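Cell division protein FtsZ 1 (Methanocaldococcus jannaschii, PDB 1W58) probably assembles in a GTP-dependent manner into the contractile Z ring that marks the site of cell division, binding GTP and hydrolysing it. Local coordinates at residues I40-C45 against F126-L131; A156-P161 against D185-I190; T283-H288 against L335-V340. All blocks are in the same frame, centred on the assembly; numbering follows the deposited sequence.

All three contacts are buried pairings of strands, but they belong to two sheets. Interactions 1 and 2 lie in the parallel sheet of the GTPase domain, where strands 124-130 and 153-160 are neighbours; the backbone of Ile127 probably bonds to that of Val157, tying the two contacts together. Both also reach the nucleotide at one end. Interaction 3 lies in the mixed sheet of the C-terminal domain, away from the annotated GTP sites, and has one exposed residue, Thr283. It is antiparallel and frays into weak bonds, whereas the parallel pairs keep regular bonding. Interactions 2 and 3 touch through the methyls of Val188 and Val336; interaction 1 does not reach interaction 3.

Interaction 1. Residues I40-C45 against F126-L131; sequences ITVVGC and FITCGL. With G2P (phosphomethylphosphonic acid guanylate ester), chain B.
The ring of Phe126 meets Ile40 obliquely in the Rossmann-like parallel sheet of the GTPase domain, with the CG2 methyl of Ile40 3.8 Å from CD2 of Phe126. The two side chains lie side by side and point the same way. With chi1 at -58°, CG2 of Ile40 stands anti to the backbone N, alongside the ring. Val155 and Val157 of strand 153-160 and Leu222 and Val223 of helix 204-227 also pack around Phe126.

Here the first and fourth strands are neighbours. Four backbone bonds zip them together, the first three nearly straight and the last more bent: Phe126 N to Thr41 O, Val43 N to Phe126 O, Thr128 N to Val43 O at 2.8 Å, and Cys45 N to Thr128 O at 3.0 Å. Val42, Phe126 and Thr128 turn to the face covered by helix 204-227. Val43 and Ile127 turn to the other, where helix 135-149 packs on Ile127.

Thr128 divides its side chain between two jobs. Its OG1, anti to the backbone N (chi1 -171°), is hydrogen-bonded to the carbonyl of Val157 on the next strand, while CG2 sits 3.9 Å from CA of Gly44. That glycine belongs to a GxGxxG pattern, consistent with a nucleotide-binding loop, and Gly47 and Ala48 just beyond it bind GTP. At the nucleotide end one water accepts from Gly130 N and lies within donating distance of Cys45 O and O1A of the bound GTP analogue G2P, with too few protons for all its acceptors. Beside it, CB of Cys129 presses to 3.2 Å from Cys45 O.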
loop_
_atom_site.group_PDB
_atom_site.type_symbol
_atom_site.label_atom_id
_atom_site.label_comp_id
_atom_site.label_asym_id
_atom_site.label_seq_id
_atom_site.Cartn_x
_atom_site.Cartn_y
_atom_site.Cartn_z
ATOM N N ILE A 40 16.961 -16.630 -5.889
ATOM C CA ILE A 40 17.760 -15.499 -5.393
ATOM C C ILE A 40 17.832 -14.327 -6.371
ATOM O O ILE A 40 17.980 -14.511 -7.581
ATOM C CB ILE A 40 19.243 -15.900 -5.131
ATOM C CG1 ILE A 40 19.340 -17.041 -4.121
ATOM C CG2 ILE A 40 20.038 -14.689 -4.658
ATOM C CD1 ILE A 40 19.354 -18.372 -4.771
ATOM N N THR A 41 17.747 -13.117 -5.837
ATOM C CA THR A 41 17.852 -11.924 -6.663
ATOM C C THR A 41 18.916 -11.006 -6.081
ATOM O O THR A 41 18.983 -10.796 -4.866
ATOM C CB THR A 41 16.516 -11.156 -6.737
ATOM O OG1 THR A 41 15.525 -11.990 -7.341
ATOM C CG2 THR A 41 16.662 -9.889 -7.582
ATOM N N VAL A 42 19.768 -10.479 -6.954
ATOM C CA VAL A 42 20.816 -9.552 -6.535
ATOM C C VAL A 42 20.448 -8.193 -7.104
ATOM O O VAL A 42 20.190 -8.079 -8.302
ATOM C CB VAL A 42 22.204 -9.962 -7.065
ATOM C CG1 VAL A 42 23.261 -8.986 -6.542
ATOM C CG2 VAL A 42 22.534 -11.393 -6.614
ATOM N N VAL A 43 20.399 -7.191 -6.230
ATOM C CA VAL A 43 20.047 -5.814 -6.580
ATOM C C VAL A 43 21.211 -4.883 -6.276
ATOM O O VAL A 43 21.636 -4.772 -5.112
ATOM C CB VAL A 43 18.810 -5.314 -5.760
ATOM C CG1 VAL A 43 18.396 -3.912 -6.216
ATOM C CG2 VAL A 43 17.642 -6.289 -5.928
ATOM N N GLY A 44 21.730 -4.226 -7.315
ATOM C CA GLY A 44 22.846 -3.299 -7.141
ATOM C C GLY A 44 22.341 -1.875 -7.308
ATOM O O GLY A 44 21.697 -1.559 -8.316
ATOM N N CYS A 45 22.646 -1.011 -6.344
ATOM C CA CYS A 45 22.161 0.372 -6.379
ATOM C C CYS A 45 23.263 1.416 -6.504
ATOM O O CYS A 45 24.245 1.392 -5.756
ATOM C CB CYS A 45 21.345 0.685 -5.110
ATOM S SG CYS A 45 20.253 -0.654 -4.506
ATOM N N PHE A 126 19.575 -10.062 -2.138
ATOM C CA PHE A 126 20.883 -9.518 -1.770
ATOM C C PHE A 126 20.868 -8.077 -2.263
ATOM O O PHE A 126 20.553 -7.823 -3.429
ATOM C CB PHE A 126 22.010 -10.275 -2.499
ATOM C CG PHE A 126 22.497 -11.523 -1.785
ATOM C CD1 PHE A 126 23.619 -11.476 -0.951
ATOM C CD2 PHE A 126 21.839 -12.744 -1.950
ATOM C CE1 PHE A 126 24.080 -12.631 -0.284
ATOM C CE2 PHE A 126 22.289 -13.905 -1.292
ATOM C CZ PHE A 126 23.405 -13.842 -0.463
ATOM N N ILE A 127 21.180 -7.138 -1.377
ATOM C CA ILE A 127 21.218 -5.731 -1.734
ATOM C C ILE A 127 22.683 -5.273 -1.661
ATOM O O ILE A 127 23.281 -5.277 -0.580
ATOM C CB ILE A 127 20.435 -4.875 -0.735
ATOM C CG1 ILE A 127 19.182 -5.627 -0.266
ATOM C CG2 ILE A 127 20.152 -3.508 -1.355
ATOM C CD1 ILE A 127 17.900 -5.136 -0.831
ATOM N N THR A 128 23.261 -4.863 -2.789
ATOM C CA THR A 128 24.657 -4.427 -2.772
ATOM C C THR A 128 24.873 -3.055 -3.396
ATOM O O THR A 128 24.226 -2.704 -4.381
ATOM C CB THR A 128 25.576 -5.432 -3.509
ATOM O OG1 THR A 128 26.948 -5.079 -3.291
ATOM C CG2 THR A 128 25.280 -5.414 -5.012
ATOM N N CYS A 129 25.797 -2.302 -2.805
ATOM C CA CYS A 129 26.168 -0.960 -3.260
ATOM C C CYS A 129 27.387 -0.478 -2.462
ATOM O O CYS A 129 27.775 -1.101 -1.471
ATOM C CB CYS A 129 25.037 0.031 -2.997
ATOM S SG CYS A 129 24.859 0.477 -1.249
ATOM N N GLY A 130 27.986 0.629 -2.894
ATOM C CA GLY A 130 29.096 1.192 -2.147
ATOM C C GLY A 130 28.430 2.348 -1.428
ATOM O O GLY A 130 27.819 3.164 -2.086
ATOM N N LEU A 131 28.486 2.422 -0.106
ATOM C CA LEU A 131 27.812 3.534 0.568
ATOM C C LEU A 131 28.714 4.752 0.517
ATOM O O LEU A 131 29.943 4.615 0.481
ATOM C CB LEU A 131 27.486 3.179 2.037
ATOM C CG LEU A 131 26.533 1.997 2.307
ATOM C CD1 LEU A 131 26.541 1.595 3.785
ATOM C CD2 LEU A 131 25.137 2.364 1.878
HETATM P PG G2P B . 25.151 9.479 -6.880
HETATM O O1G G2P B . 24.745 10.673 -6.144
HETATM O O2G G2P B . 26.283 9.781 -7.747
HETATM O O3G G2P B . 24.043 9.064 -7.879
HETATM O O3B G2P B . 25.392 8.263 -5.804
HETATM P PB G2P B . 25.911 6.717 -6.110
HETATM O O1B G2P B . 25.202 5.772 -5.243
HETATM O O2B G2P B . 25.913 6.255 -7.473
HETATM C C3A G2P B . 27.574 6.733 -5.487
HETATM P PA G2P B . 28.722 5.663 -6.352
HETATM O O1A G2P B . 28.141 4.371 -6.769
HETATM O O2A G2P B . 29.535 6.367 -7.349
HETATM O "O5'" G2P B . 29.538 5.312 -5.043
HETATM C "C5'" G2P B . 30.231 6.221 -4.238
HETATM C "C4'" G2P B . 31.001 5.418 -3.159
HETATM O "O4'" G2P B . 31.128 3.999 -3.543
HETATM C "C3'" G2P B . 32.410 6.002 -3.002
HETATM O "O3'" G2P B . 32.418 6.777 -1.797
HETATM C "C2'" G2P B . 33.327 4.772 -3.012
HETATM O "O2'" G2P B . 33.705 4.382 -1.711
HETATM C "C1'" G2P B . 32.533 3.641 -3.668
HETATM N N9 G2P B . 32.879 3.483 -5.119
HETATM C C8 G2P B . 32.818 4.415 -6.151
HETATM N N7 G2P B . 33.174 3.988 -7.316
HETATM C C5 G2P B . 33.518 2.647 -7.094
HETATM C C6 G2P B . 33.998 1.614 -8.009
HETATM O O6 G2P B . 34.218 1.694 -9.231
HETATM N N1 G2P B . 34.222 0.389 -7.353
HETATM C C2 G2P B . 34.020 0.150 -5.996
HETATM N N2 G2P B . 34.284 -1.084 -5.527
HETATM N N3 G2P B . 33.572 1.109 -5.152
HETATM C C4 G2P B . 33.341 2.323 -5.744
HETATM O O HOH W 1 26.841 2.126 -5.199
#

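Interaction 2. Residues A156-P161 against D185-I190; sequences AVVTLP and DTLVVI. With G2P (phosphomethylphosphonic acid guanylate ester), chain B.
Thr186 opens the pairing: its carbonyl oxygen takes the N-H of Ala156. Leu187 follows, with CG anti to the backbone N (chi1 169°), a turn that brings CD1 over to the other strand, 3.8 Å from CB of Ala156 and a little farther from CG2 of Val158. Val188 works through both backbone groups. Its N-H reaches Ala156 O at 2.8 Å, tilted 23° from the carbonyl plane, and its own oxygen receives Val158 N; CB packs tightly at 3.3 Å from Ala156 O. On the face shared with Leu187, CG1 of Val189 lies 4.1 Å from CG2 of Val158 and also touches CD1 of Leu160. Ile190 closes the pairing, its N-H on Val158 O and its oxygen taking Leu160 N, while its CB stands 3.8 Å from CG2 of Thr159.

Beyond Leu160, CA of Pro161 comes 3.4 Å from the ribose O2' of the bound nucleotide. Helix 167-181 packs on Leu160 and Val189, and strand 249-256 on Val188 and Ile190. Strand 153-160, that helix and strand 186-191 form a beta-alpha-beta crossover unit at the border of the Rossmann-like GTPase sheet.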
loop_
_atom_site.group_PDB
_atom_site.type_symbol
_atom_site.label_atom_id
_atom_site.label_comp_id
_atom_site.label_asym_id
_atom_site.label_seq_id
_atom_site.Cartn_x
_atom_site.Cartn_y
_atom_site.Cartn_z
ATOM N N ALA A 156 22.235 -7.712 2.893
ATOM C CA ALA A 156 22.957 -6.611 2.279
ATOM C C ALA A 156 24.461 -6.861 2.380
ATOM O O ALA A 156 24.948 -7.340 3.418
ATOM C CB ALA A 156 22.612 -5.302 3.000
ATOM N N VAL A 157 25.178 -6.553 1.297
ATOM C CA VAL A 157 26.646 -6.650 1.234
ATOM C C VAL A 157 27.082 -5.285 0.640
ATOM O O VAL A 157 26.937 -5.025 -0.571
ATOM C CB VAL A 157 27.119 -7.798 0.308
ATOM C CG1 VAL A 157 28.648 -7.895 0.341
ATOM C CG2 VAL A 157 26.499 -9.134 0.747
ATOM N N VAL A 158 27.603 -4.426 1.510
ATOM C CA VAL A 158 28.014 -3.073 1.163
ATOM C C VAL A 158 29.412 -2.681 1.682
ATOM O O VAL A 158 29.943 -3.305 2.623
ATOM C CB VAL A 158 27.022 -2.055 1.767
ATOM C CG1 VAL A 158 25.613 -2.351 1.288
ATOM C CG2 VAL A 158 27.073 -2.137 3.288
ATOM N N THR A 159 29.984 -1.635 1.082
ATOM C CA THR A 159 31.295 -1.142 1.499
ATOM C C THR A 159 31.206 0.255 2.107
ATOM O O THR A 159 30.290 1.035 1.820
ATOM C CB THR A 159 32.332 -1.067 0.314
ATOM O OG1 THR A 159 31.822 -0.226 -0.727
ATOM C CG2 THR A 159 32.636 -2.442 -0.268
ATOM N N LEU A 160 32.157 0.547 2.977
ATOM C CA LEU A 160 32.274 1.860 3.597
ATOM C C LEU A 160 33.381 2.502 2.738
ATOM O O LEU A 160 34.290 1.800 2.315
ATOM C CB LEU A 160 32.725 1.694 5.043
ATOM C CG LEU A 160 31.729 2.030 6.148
ATOM C CD1 LEU A 160 30.292 1.803 5.705
ATOM C CD2 LEU A 160 32.097 1.190 7.359
ATOM N N PRO A 161 33.326 3.826 2.473
ATOM C CA PRO A 161 34.357 4.482 1.642
ATOM C C PRO A 161 35.771 4.559 2.235
ATOM O O PRO A 161 35.958 4.396 3.453
ATOM C CB PRO A 161 33.773 5.870 1.423
ATOM C CG PRO A 161 33.164 6.161 2.790
ATOM C CD PRO A 161 32.438 4.836 3.091
ATOM N N ASP A 185 17.966 -8.551 7.469
ATOM C CA ASP A 185 18.080 -9.799 8.263
ATOM C C ASP A 185 19.531 -9.925 8.706
ATOM O O ASP A 185 19.812 -10.077 9.900
ATOM C CB ASP A 185 17.620 -11.005 7.432
ATOM C CG ASP A 185 16.105 -11.015 7.249
ATOM O OD1 ASP A 185 15.581 -11.511 6.223
ATOM O OD2 ASP A 185 15.429 -10.503 8.162
ATOM N N THR A 186 20.453 -9.887 7.747
ATOM C CA THR A 186 21.862 -9.821 8.091
ATOM C C THR A 186 22.498 -8.724 7.192
ATOM O O THR A 186 22.178 -8.607 6.006
ATOM C CB THR A 186 22.604 -11.202 8.015
ATOM O OG1 THR A 186 23.965 -10.984 7.614
ATOM C CG2 THR A 186 21.933 -12.152 7.075
ATOM N N LEU A 187 23.325 -7.880 7.805
ATOM C CA LEU A 187 24.001 -6.773 7.136
ATOM C C LEU A 187 25.525 -6.956 7.129
ATOM O O LEU A 187 26.186 -6.775 8.161
ATOM C CB LEU A 187 23.643 -5.436 7.828
ATOM C CG LEU A 187 24.424 -4.141 7.484
ATOM C CD1 LEU A 187 24.457 -3.933 6.020
ATOM C CD2 LEU A 187 23.794 -2.923 8.143
ATOM N N VAL A 188 26.066 -7.303 5.958
ATOM C CA VAL A 188 27.516 -7.530 5.771
ATOM C C VAL A 188 28.257 -6.258 5.316
ATOM O O VAL A 188 28.023 -5.799 4.198
ATOM C CB VAL A 188 27.747 -8.627 4.694
ATOM C CG1 VAL A 188 29.225 -8.962 4.564
ATOM C CG2 VAL A 188 26.957 -9.873 5.057
ATOM N N VAL A 189 29.123 -5.701 6.184
ATOM C CA VAL A 189 29.936 -4.500 5.892
ATOM C C VAL A 189 31.410 -4.788 5.614
ATOM O O VAL A 189 32.067 -5.438 6.430
ATOM C CB VAL A 189 30.051 -3.487 7.060
ATOM C CG1 VAL A 189 29.336 -2.216 6.719
ATOM C CG2 VAL A 189 29.597 -4.093 8.360
ATOM N N ILE A 190 31.916 -4.257 4.495
ATOM C CA ILE A 190 33.320 -4.370 4.089
ATOM C C ILE A 190 33.894 -2.938 4.163
ATOM O O ILE A 190 33.533 -2.083 3.361
ATOM C CB ILE A 190 33.492 -4.750 2.609
ATOM C CG1 ILE A 190 32.451 -5.774 2.164
ATOM C CG2 ILE A 190 34.914 -5.202 2.377
ATOM C CD1 ILE A 190 32.811 -7.162 2.409
HETATM P PG G2P B . 25.151 9.479 -6.880
HETATM O O1G G2P B . 24.745 10.673 -6.144
HETATM O O2G G2P B . 26.283 9.781 -7.747
HETATM O O3G G2P B . 24.043 9.064 -7.879
HETATM O O3B G2P B . 25.392 8.263 -5.804
HETATM P PB G2P B . 25.911 6.717 -6.110
HETATM O O1B G2P B . 25.202 5.772 -5.243
HETATM O O2B G2P B . 25.913 6.255 -7.473
HETATM C C3A G2P B . 27.574 6.733 -5.487
HETATM P PA G2P B . 28.722 5.663 -6.352
HETATM O O1A G2P B . 28.141 4.371 -6.769
HETATM O O2A G2P B . 29.535 6.367 -7.349
HETATM O "O5'" G2P B . 29.538 5.312 -5.043
HETATM C "C5'" G2P B . 30.231 6.221 -4.238
HETATM C "C4'" G2P B . 31.001 5.418 -3.159
HETATM O "O4'" G2P B . 31.128 3.999 -3.543
HETATM C "C3'" G2P B . 32.410 6.002 -3.002
HETATM O "O3'" G2P B . 32.418 6.777 -1.797
HETATM C "C2'" G2P B . 33.327 4.772 -3.012
HETATM O "O2'" G2P B . 33.705 4.382 -1.711
HETATM C "C1'" G2P B . 32.533 3.641 -3.668
HETATM N N9 G2P B . 32.879 3.483 -5.119
HETATM C C8 G2P B . 32.818 4.415 -6.151
HETATM N N7 G2P B . 33.174 3.988 -7.316
HETATM C C5 G2P B . 33.518 2.647 -7.094
HETATM C C6 G2P B . 33.998 1.614 -8.009
HETATM O O6 G2P B . 34.218 1.694 -9.231
HETATM N N1 G2P B . 34.222 0.389 -7.353
HETATM C C2 G2P B . 34.020 0.150 -5.996
HETATM N N2 G2P B . 34.284 -1.084 -5.527
HETATM N N3 G2P B . 33.572 1.109 -5.152
HETATM C C4 G2P B . 33.341 2.323 -5.744
#

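Interaction 3. Residues T283-H288 against L335-V340; sequences TGALIH and LVITGV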
loop_
_atom_site.group_PDB
_atom_site.type_symbol
_atom_site.label_atom_id
_atom_site.label_comp_id
_atom_site.label_asym_id
_atom_site.label_seq_id
_atom_site.Cartn_x
_atom_site.Cartn_y
_atom_site.Cartn_z
ATOM N N THR A 283 27.763 -15.832 17.451
ATOM C CA THR A 283 26.885 -16.975 17.260
ATOM C C THR A 283 26.865 -16.987 15.746
ATOM O O THR A 283 27.391 -16.072 15.131
ATOM C CB THR A 283 25.478 -16.684 17.709
ATOM O OG1 THR A 283 25.499 -16.164 19.044
ATOM C CG2 THR A 283 24.645 -17.959 17.648
ATOM N N GLY A 284 26.280 -17.989 15.126
ATOM C CA GLY A 284 26.237 -17.986 13.665
ATOM C C GLY A 284 27.455 -17.609 12.819
ATOM O O GLY A 284 28.270 -16.764 13.164
ATOM N N ALA A 285 27.560 -18.242 11.660
ATOM C CA ALA A 285 28.657 -17.991 10.758
ATOM C C ALA A 285 28.410 -18.819 9.518
ATOM O O ALA A 285 27.783 -19.867 9.603
ATOM C CB ALA A 285 29.946 -18.408 11.398
ATOM N N LEU A 286 28.861 -18.333 8.365
ATOM C CA LEU A 286 28.712 -19.076 7.124
ATOM C C LEU A 286 30.142 -19.269 6.633
ATOM O O LEU A 286 30.954 -18.337 6.692
ATOM C CB LEU A 286 27.870 -18.306 6.092
ATOM C CG LEU A 286 26.447 -17.912 6.559
ATOM C CD1 LEU A 286 26.442 -16.511 7.144
ATOM C CD2 LEU A 286 25.501 -17.958 5.406
ATOM N N ILE A 287 30.460 -20.486 6.193
ATOM C CA ILE A 287 31.797 -20.782 5.714
ATOM C C ILE A 287 31.706 -21.436 4.350
ATOM O O ILE A 287 30.954 -22.386 4.162
ATOM C CB ILE A 287 32.554 -21.723 6.691
ATOM C CG1 ILE A 287 32.389 -21.227 8.129
ATOM C CG2 ILE A 287 34.041 -21.700 6.385
ATOM C CD1 ILE A 287 33.041 -22.103 9.172
ATOM N N HIS A 288 32.451 -20.901 3.389
ATOM C CA HIS A 288 32.453 -21.454 2.050
ATOM C C HIS A 288 33.884 -21.734 1.662
ATOM O O HIS A 288 34.676 -20.808 1.497
ATOM C CB HIS A 288 31.874 -20.475 1.041
ATOM C CG HIS A 288 31.696 -21.062 -0.322
ATOM N ND1 HIS A 288 31.327 -20.309 -1.416
ATOM C CD2 HIS A 288 31.783 -22.343 -0.759
ATOM C CE1 HIS A 288 31.187 -21.101 -2.468
ATOM N NE2 HIS A 288 31.459 -22.340 -2.095
ATOM N N LEU A 335 34.770 -16.458 4.922
ATOM C CA LEU A 335 34.155 -16.481 6.240
ATOM C C LEU A 335 33.245 -15.278 6.446
ATOM O O LEU A 335 33.672 -14.132 6.235
ATOM C CB LEU A 335 35.213 -16.407 7.329
ATOM C CG LEU A 335 35.680 -17.646 8.062
ATOM C CD1 LEU A 335 35.953 -18.774 7.071
ATOM C CD2 LEU A 335 36.929 -17.264 8.849
ATOM N N VAL A 336 32.003 -15.533 6.859
ATOM C CA VAL A 336 31.075 -14.458 7.170
ATOM C C VAL A 336 30.650 -14.737 8.604
ATOM O O VAL A 336 29.981 -15.727 8.896
ATOM C CB VAL A 336 29.813 -14.439 6.256
ATOM C CG1 VAL A 336 28.950 -13.217 6.619
ATOM C CG2 VAL A 336 30.206 -14.409 4.760
ATOM N N ILE A 337 31.038 -13.855 9.507
ATOM C CA ILE A 337 30.713 -14.025 10.899
ATOM C C ILE A 337 29.637 -13.048 11.354
ATOM O O ILE A 337 29.834 -11.840 11.319
ATOM C CB ILE A 337 32.000 -13.904 11.717
ATOM C CG1 ILE A 337 32.855 -15.148 11.446
ATOM C CG2 ILE A 337 31.685 -13.715 13.192
ATOM C CD1 ILE A 337 34.059 -15.260 12.322
ATOM N N THR A 338 28.506 -13.591 11.804
ATOM C CA THR A 338 27.355 -12.790 12.216
ATOM C C THR A 338 27.182 -12.408 13.701
ATOM O O THR A 338 27.949 -12.806 14.569
ATOM C CB THR A 338 26.071 -13.485 11.722
ATOM O OG1 THR A 338 25.796 -14.642 12.522
ATOM C CG2 THR A 338 26.254 -13.936 10.272
ATOM N N GLY A 339 26.158 -11.609 13.973
ATOM C CA GLY A 339 25.880 -11.165 15.328
ATOM C C GLY A 339 26.956 -10.363 16.051
ATOM O O GLY A 339 26.991 -10.372 17.284
ATOM N N VAL A 340 27.809 -9.632 15.334
ATOM C CA VAL A 340 28.861 -8.875 16.012
ATOM C C VAL A 340 28.537 -7.402 16.313
ATOM O O VAL A 340 29.404 -6.660 16.794
ATOM C CB VAL A 340 30.202 -8.931 15.211
ATOM C CG1 VAL A 340 30.574 -10.377 14.889
ATOM C CG2 VAL A 340 30.084 -8.137 13.922
#
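Leu286 and Val336 lie side by side, pointing the same way, and the leucine carries much of the apolar contact. From CB its chain goes to CG, which stands anti to the carbonyl carbon and beside the backbone N (chi1 -57°). At the tip the touching is done by CD1. It lies 4.1 Å from CB of Val336, about as far from the carbonyl oxygen of the same residue, and 4.1 Å from CG2 of Thr338. Leu222 and Leu225 of helix 204-227 cover Leu286 from outside the pair, and Leu222 also touches Val336.

The backbones underneath run antiparallel, and Leu286 with Val336 forms the hydrogen-bonded pair. Leu286 N donates to Val336 O at 2.9 Å and Val336 N to Leu286 O at 3.0 Å, each donor lying in the carbonyl plane. On the opposite face CG2 of Ile287 packs 3.6 Å from CD1 of Leu335, the side chains again running alongside each other beneath helix 297-308.

Toward Gly284 the pairing frays. Thr338 N makes a weak bond of 3.5 Å to Gly284 O. OG1 of Thr338 lies 3.4 Å from Thr283 O and 3.3 Å from Gly284 O, so its bond to Thr283 is weak at best, with the single hydroxyl proton contested. Gly284 has a positive phi (44°), a backbone shape that glycine adopts easily.

The pair forms the middle of the mixed sheet of the FtsZ C-terminal domain. One face of this sheet rests on helix 204-227, the long core helix that, as in tubulin, bridges the C-terminal and GTPase domains.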